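Local coordinates for aldehyde dehydrogenase family protein (Pseudomonas syringae pv. tomato, PDB 6X9L), which oxidises long-chain aliphatic aldehydes such as octanal, using NAD+ as the electron acceptor, at the interface of chains A and B. Sequence-based numbering; all coordinates share one arbitrary frame. Chains: chain A/B, Aldehyde dehydrogenase family protein.

The interface of chains A and B. Residues chain A 441, 454-455, 466, 471; chain B 144, 479-481.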
loop_
_atom_site.group_PDB
_atom_site.type_symbol
_atom_site.label_atom_id
_atom_site.label_comp_id
_atom_site.label_asym_id
_atom_site.label_seq_id
_atom_site.Cartn_x
_atom_site.Cartn_y
_atom_site.Cartn_z
ATOM N N GLY A 441 -3.098 6.856 -13.829
ATOM C CA GLY A 441 -4.093 5.903 -13.377
ATOM C C GLY A 441 -5.341 5.900 -14.232
ATOM O O GLY A 441 -6.017 4.870 -14.351
ATOM N N ALA A 454 -14.747 3.043 -12.450
ATOM C CA ALA A 454 -13.355 2.993 -12.882
ATOM C C ALA A 454 -12.442 3.283 -11.702
ATOM O O ALA A 454 -12.709 4.220 -10.933
ATOM C CB ALA A 454 -13.091 3.995 -14.003
ATOM N N PRO A 455 -11.376 2.502 -11.515
ATOM C CA PRO A 455 -10.416 2.813 -10.453
ATOM C C PRO A 455 -9.780 4.176 -10.700
ATOM O O PRO A 455 -9.449 4.538 -11.837
ATOM C CB PRO A 455 -9.383 1.681 -10.549
ATOM C CG PRO A 455 -9.904 0.709 -11.546
ATOM C CD PRO A 455 -10.952 1.367 -12.356
ATOM N N ARG A 466 -6.163 2.892 -4.864
ATOM C CA ARG A 466 -7.239 3.255 -5.785
ATOM C C ARG A 466 -8.548 3.481 -5.028
ATOM O O ARG A 466 -8.848 2.803 -4.036
ATOM C CB ARG A 466 -7.477 2.170 -6.845
ATOM C CG ARG A 466 -6.405 2.101 -7.903
ATOM C CD ARG A 466 -6.200 3.433 -8.585
ATOM N NE ARG A 466 -5.162 3.365 -9.606
ATOM C CZ ARG A 466 -3.864 3.544 -9.362
ATOM N NH1 ARG A 466 -3.452 3.805 -8.121
ATOM N NH2 ARG A 466 -2.981 3.467 -10.358
ATOM N N HIS A 471 -12.466 -1.652 -6.745
ATOM C CA HIS A 471 -11.077 -1.407 -6.349
ATOM C C HIS A 471 -10.999 -0.603 -5.062
ATOM O O HIS A 471 -10.285 -0.979 -4.122
ATOM C CB HIS A 471 -10.331 -0.675 -7.456
ATOM C CG HIS A 471 -10.024 -1.535 -8.633
ATOM N ND1 HIS A 471 -10.989 -1.927 -9.539
ATOM C CD2 HIS A 471 -8.864 -2.098 -9.045
ATOM C CE1 HIS A 471 -10.432 -2.682 -10.468
ATOM N NE2 HIS A 471 -9.146 -2.804 -10.187
ATOM N N ILE B 144 -9.477 -1.801 -18.347
ATOM C CA ILE B 144 -8.501 -1.869 -17.266
ATOM C C ILE B 144 -7.243 -2.525 -17.812
ATOM O O ILE B 144 -7.288 -3.663 -18.295
ATOM C CB ILE B 144 -9.035 -2.671 -16.075
ATOM C CG1 ILE B 144 -10.488 -2.287 -15.771
ATOM C CG2 ILE B 144 -8.093 -2.539 -14.875
ATOM C CD1 ILE B 144 -10.654 -0.972 -15.097
ATOM N N THR B 479 -2.412 0.096 -11.909
ATOM C CA THR B 479 -3.770 -0.110 -12.389
ATOM C C THR B 479 -4.193 1.119 -13.184
ATOM O O THR B 479 -4.096 2.256 -12.692
ATOM C CB THR B 479 -4.712 -0.384 -11.207
ATOM O OG1 THR B 479 -4.437 -1.698 -10.709
ATOM C CG2 THR B 479 -6.184 -0.283 -11.607
ATOM N N LYS B 480 -4.624 0.895 -14.422
ATOM C CA LYS B 480 -4.976 1.983 -15.313
ATOM C C LYS B 480 -6.395 1.797 -15.821
ATOM O O LYS B 480 -6.790 0.686 -16.185
ATOM C CB LYS B 480 -4.001 2.071 -16.482
ATOM C CG LYS B 480 -4.395 3.100 -17.514
ATOM C CD LYS B 480 -3.432 3.085 -18.675
ATOM C CE LYS B 480 -2.174 3.876 -18.352
ATOM N NZ LYS B 480 -1.149 3.707 -19.402
ATOM N N ALA B 481 -7.168 2.883 -15.827
ATOM C CA ALA B 481 -8.504 2.883 -16.414
ATOM C C ALA B 481 -8.474 3.747 -17.662
ATOM O O ALA B 481 -8.080 4.918 -17.606
ATOM C CB ALA B 481 -9.569 3.388 -15.439
HETATM O O HOH W 1 -6.742 3.227 -12.045
#
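A:Arg466 reaches past the side chain of B:Thr479, the two running in opposite directions, to grip its backbone carbonyl. From CB, which lies near A:His471 CB, the arginine chain sets out with CG anti to its own carbonyl carbon (chi1 -73°) and bends at chi2. CG packs 4.0 Å from A:Pro455 CB within chain A, and CD faces water 1. NE then points to water 1 at 2.9 Å, with a further weak bond to B:Thr479 O. At the tip, NH2 donates to B:Thr479 O at 2.9 Å, in the carbonyl plane on a lone pair, 138° at the oxygen. The carbonyl oxygen and the water both sit at the guanidinium edge, in its plane, which should fix the rotation of the flat group.

Water 1 also meets B:Thr479 O and A:Gly441 O, and more weakly A:Pro455 O, tying the chains together. A:Gly441 O also accepts a hydrogen bond from the backbone N of B:Ala481, 2.7 Å between the two atoms.

Beside this polar cluster, A:Pro455 CD meets B:Ile144 CD1 tip to tip at 3.6 Å. Its CG touches B:Thr479 CG2 at 3.9 Å, the side chains crossing at about a right angle, and rests over the centre of the A:His471 ring, 3.5 Å above its plane. The ring's CD2 and NE2 come tip to tip toward B:Thr479 CG2 at 4.1 Å, so this methyl meets both proline and histidine. CB of A:Ala454 meets CB of B:Ala481, which also touches A:Pro455 CD.

Strand 477-483 of chain B, near its C-terminus, thus lies against loops of chain A and helix 469-474, with B:Ile144 added from strand 143-148; two-fold symmetry repeats the patch.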